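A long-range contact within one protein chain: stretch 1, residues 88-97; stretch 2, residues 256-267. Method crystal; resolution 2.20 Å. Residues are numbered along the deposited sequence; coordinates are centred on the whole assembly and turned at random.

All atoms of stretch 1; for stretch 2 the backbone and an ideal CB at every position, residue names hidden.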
# COMPACT_ATOMS: atom_id res chain seq x y z
N LYS B 88 1.09 -9.14 29.32
CA LYS B 88 1.32 -8.68 27.94
C LYS B 88 0.62 -9.61 26.91
O LYS B 88 0.47 -9.22 25.74
CB LYS B 88 2.83 -8.56 27.65
CG LYS B 88 3.61 -7.59 28.56
CD LYS B 88 3.50 -6.13 28.13
CE LYS B 88 2.68 -5.32 29.09
NZ LYS B 88 1.95 -4.22 28.41
N LEU B 89 0.19 -10.81 27.35
CA LEU B 89 -0.53 -11.82 26.56
C LEU B 89 -1.62 -12.47 27.40
O LEU B 89 -1.43 -12.61 28.61
CB LEU B 89 0.43 -12.92 26.05
CG LEU B 89 1.44 -12.61 24.95
CD1 LEU B 89 2.53 -13.66 24.93
CD2 LEU B 89 0.78 -12.54 23.58
N LYS B 90 -2.71 -12.96 26.76
CA LYS B 90 -3.76 -13.69 27.47
C LYS B 90 -3.20 -15.01 28.01
O LYS B 90 -2.25 -15.54 27.44
CB LYS B 90 -4.96 -13.95 26.54
CG LYS B 90 -5.74 -12.71 26.15
CD LYS B 90 -6.91 -13.07 25.25
CE LYS B 90 -7.65 -11.85 24.73
NZ LYS B 90 -6.90 -11.11 23.69
N ASP B 91 -3.77 -15.54 29.12
CA ASP B 91 -3.32 -16.80 29.73
C ASP B 91 -3.76 -18.02 28.90
O ASP B 91 -3.19 -19.11 29.04
CB ASP B 91 -3.83 -16.92 31.18
CG ASP B 91 -5.34 -16.96 31.30
OD1 ASP B 91 -6.00 -15.97 30.90
OD2 ASP B 91 -5.87 -17.98 31.80
N THR B 92 -4.77 -17.84 28.02
CA THR B 92 -5.28 -18.88 27.12
C THR B 92 -5.20 -18.43 25.67
O THR B 92 -5.30 -17.24 25.38
CB THR B 92 -6.72 -19.27 27.47
OG1 THR B 92 -7.55 -18.11 27.45
CG2 THR B 92 -6.83 -20.00 28.81
N VAL B 93 -5.03 -19.41 24.77
CA VAL B 93 -4.93 -19.20 23.32
C VAL B 93 -5.92 -20.16 22.61
O VAL B 93 -5.95 -21.35 22.92
CB VAL B 93 -3.45 -19.33 22.83
CG1 VAL B 93 -2.89 -20.74 22.96
CG2 VAL B 93 -3.27 -18.79 21.42
N SER B 94 -6.76 -19.63 21.71
CA SER B 94 -7.73 -20.44 20.97
C SER B 94 -7.13 -20.83 19.61
O SER B 94 -6.81 -19.96 18.81
CB SER B 94 -9.06 -19.70 20.81
OG SER B 94 -8.86 -18.44 20.19
N VAL B 95 -6.91 -22.13 19.39
CA VAL B 95 -6.25 -22.62 18.17
C VAL B 95 -7.12 -23.64 17.39
O VAL B 95 -7.82 -24.44 18.02
CB VAL B 95 -4.84 -23.19 18.46
CG1 VAL B 95 -3.89 -22.10 18.95
CG2 VAL B 95 -4.89 -24.34 19.46
N PRO B 96 -7.09 -23.62 16.03
CA PRO B 96 -7.91 -24.58 15.27
C PRO B 96 -7.28 -25.98 15.30
O PRO B 96 -6.51 -26.34 14.42
CB PRO B 96 -7.94 -23.99 13.85
CG PRO B 96 -7.14 -22.70 13.90
CD PRO B 96 -6.32 -22.74 15.13
N GLU B 97 -7.61 -26.76 16.35
CA GLU B 97 -7.08 -28.10 16.59
C GLU B 97 -8.15 -29.18 16.78
O GLU B 97 -7.80 -30.36 16.85
CB GLU B 97 -6.21 -28.07 17.86
CG GLU B 97 -4.72 -27.95 17.62
CD GLU B 97 -3.86 -27.93 18.87
OE1 GLU B 97 -4.16 -28.70 19.82
OE2 GLU B 97 -2.87 -27.17 18.89
N UNK B 256 -6.48 -7.56 15.69
CA UNK B 256 -5.11 -8.07 15.81
C UNK B 256 -4.66 -8.03 17.27
O UNK B 256 -3.98 -8.95 17.72
CB UNK B 256 -4.15 -7.26 14.94
N UNK B 257 -5.10 -7.01 18.02
CA UNK B 257 -4.84 -6.88 19.45
C UNK B 257 -5.45 -8.02 20.25
O UNK B 257 -4.85 -8.51 21.21
CB UNK B 257 -5.38 -5.54 19.96
N UNK B 258 -6.65 -8.48 19.82
CA UNK B 258 -7.39 -9.58 20.43
C UNK B 258 -6.72 -10.94 20.21
O UNK B 258 -6.96 -11.87 21.00
CB UNK B 258 -8.81 -9.61 19.87
N UNK B 259 -5.95 -11.08 19.10
CA UNK B 259 -5.39 -12.37 18.66
C UNK B 259 -3.84 -12.43 18.55
O UNK B 259 -3.33 -13.29 17.82
CB UNK B 259 -5.99 -12.72 17.30
N UNK B 260 -3.10 -11.56 19.30
CA UNK B 260 -1.62 -11.53 19.27
C UNK B 260 -1.01 -12.92 19.50
O UNK B 260 -0.20 -13.36 18.67
CB UNK B 260 -1.09 -10.56 20.33
N UNK B 261 -1.39 -13.62 20.60
CA UNK B 261 -0.86 -14.94 20.94
C UNK B 261 -1.19 -15.97 19.85
O UNK B 261 -0.29 -16.69 19.40
CB UNK B 261 -1.42 -15.40 22.29
N UNK B 262 -2.46 -15.98 19.39
CA UNK B 262 -3.01 -16.83 18.34
C UNK B 262 -2.18 -16.71 17.06
O UNK B 262 -1.73 -17.73 16.52
CB UNK B 262 -4.47 -16.46 18.06
N UNK B 263 -1.90 -15.46 16.64
CA UNK B 263 -1.10 -15.14 15.45
C UNK B 263 0.30 -15.72 15.54
O UNK B 263 0.73 -16.38 14.60
CB UNK B 263 -1.02 -13.62 15.26
N UNK B 264 0.99 -15.52 16.67
CA UNK B 264 2.33 -16.05 16.93
C UNK B 264 2.33 -17.56 16.86
O UNK B 264 3.16 -18.12 16.15
CB UNK B 264 2.84 -15.59 18.30
N UNK B 265 1.37 -18.23 17.53
CA UNK B 265 1.23 -19.68 17.53
C UNK B 265 1.06 -20.18 16.08
O UNK B 265 1.79 -21.07 15.66
CB UNK B 265 0.04 -20.11 18.40
N UNK B 266 0.12 -19.58 15.32
CA UNK B 266 -0.17 -19.99 13.95
C UNK B 266 0.98 -19.70 12.99
O UNK B 266 1.33 -20.58 12.20
CB UNK B 266 -1.44 -19.29 13.46
N UNK B 267 1.58 -18.47 13.05
CA UNK B 267 2.72 -18.09 12.20
C UNK B 267 3.93 -18.96 12.51
O UNK B 267 4.56 -19.44 11.57
CB UNK B 267 3.07 -16.61 12.39

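Position 256 has helical phi/psi (-71/-35), and nothing of stretch 1 lies within 5.5 Å of its ideal CB, so this contact sets no preference; it is K256. Position 257 (-63/-36) is similarly unconstrained and is G257.

At 258 the CA-to-CB bond points away, yet the ideal CB lies 4.5 Å from K90 NZ. A small, polar or acidic residue would suit. The deposited D258 answers the lysine through its backbone: K90 NZ donates to D258 O at 2.8 Å, while the closest side-chain approach is D258 CB to K90 NZ, 4.6 Å. Position 259 points away and precedes the helix, where Ser, Thr, Asp or Asn are common; T259 holds this N-cap position without making a capping bond.

Position 260 points toward stretch 1, its ideal CB 4.2 Å from L89 CD2. A modest side chain with a methyl fits. T260 brings CG2 to 4.0 Å from L89 CD2, and its OG1 donates to K256 O (3.3 Å).

Position 261 is tighter. Its CB points toward stretch 1, with L89 CD2 at 3.8 Å and V93 CG2 at 4.0 Å from the ideal atom. With two methyls already at packing distance, a small apolar residue is favoured, and A261 packs its CB against both.

Position 262 is the register point: 262 CA lies 5.8 Å from V93 CA. CA-to-CB runs sideways, but S94 offers a backbone N and a hydroxyl, so an acceptor such as Glu, Gln or Asp is plausible. E262 curls back with chi1 -81° (m) and chi2 86° (p). Its OE2 accepts from S94 N at 2.7 Å, nearly linear at 170°, and from S94 OG at 3.1 Å, tying strand to helix.

Position 263 points away and leaves the choice open; it is A263. Position 264 points toward stretch 1 but has nothing within 5.5 Å of its ideal CB; a medium or large apolar residue could extend toward L89. L264 comes no nearer than L264 CD1 to L89 CD2, 4.7 Å.

At 265 CB points toward V95 CG1 (4.4 Å) and V93 CG2 (4.7 Å), which suits Val, Ile or Leu. V265, chi1 169° (t), places CG1 3.8 Å from V95 CG1 and CG2 4.1 Å from V93 CG2.

Position 266 points sideways, so a short side chain would not reach P96, and a longer one, best apolar against the proline ring, would suit; L266 does, CD2 to P96 CD at 3.8 Å. Position 267 is out of reach and holds A267.

Stretch 2 (256-267) KGDTTAEALVLA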
# COMPACT_ATOMS: atom_id res chain seq x y z
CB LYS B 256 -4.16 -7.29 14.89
CG LYS B 256 -4.24 -7.74 13.43
CD LYS B 256 -3.17 -7.10 12.56
CE LYS B 256 -3.10 -7.67 11.17
NZ LYS B 256 -4.30 -7.37 10.35
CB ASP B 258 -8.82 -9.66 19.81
CG ASP B 258 -9.79 -8.52 20.10
OD1 ASP B 258 -9.59 -7.81 21.11
OD2 ASP B 258 -10.76 -8.36 19.32
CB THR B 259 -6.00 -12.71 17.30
OG1 THR B 259 -5.73 -11.62 16.41
CG2 THR B 259 -7.50 -12.96 17.37
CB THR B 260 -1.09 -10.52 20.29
OG1 THR B 260 -1.69 -9.26 20.01
CG2 THR B 260 0.43 -10.41 20.26
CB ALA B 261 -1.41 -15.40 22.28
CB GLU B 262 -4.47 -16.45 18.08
CG GLU B 262 -5.48 -17.04 19.07
CD GLU B 262 -5.77 -16.32 20.38
OE1 GLU B 262 -5.44 -15.12 20.50
OE2 GLU B 262 -6.38 -16.95 21.27
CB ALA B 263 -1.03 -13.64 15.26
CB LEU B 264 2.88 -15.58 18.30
CG LEU B 264 3.14 -14.08 18.46
CD1 LEU B 264 3.44 -13.73 19.91
CD2 LEU B 264 4.26 -13.60 17.55
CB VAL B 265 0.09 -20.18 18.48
CG1 VAL B 265 -0.22 -21.66 18.27
CG2 VAL B 265 0.42 -19.91 19.94
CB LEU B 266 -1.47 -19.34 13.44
CG LEU B 266 -2.78 -19.83 14.06
CD1 LEU B 266 -3.96 -19.14 13.43
CD2 LEU B 266 -2.95 -21.38 13.95
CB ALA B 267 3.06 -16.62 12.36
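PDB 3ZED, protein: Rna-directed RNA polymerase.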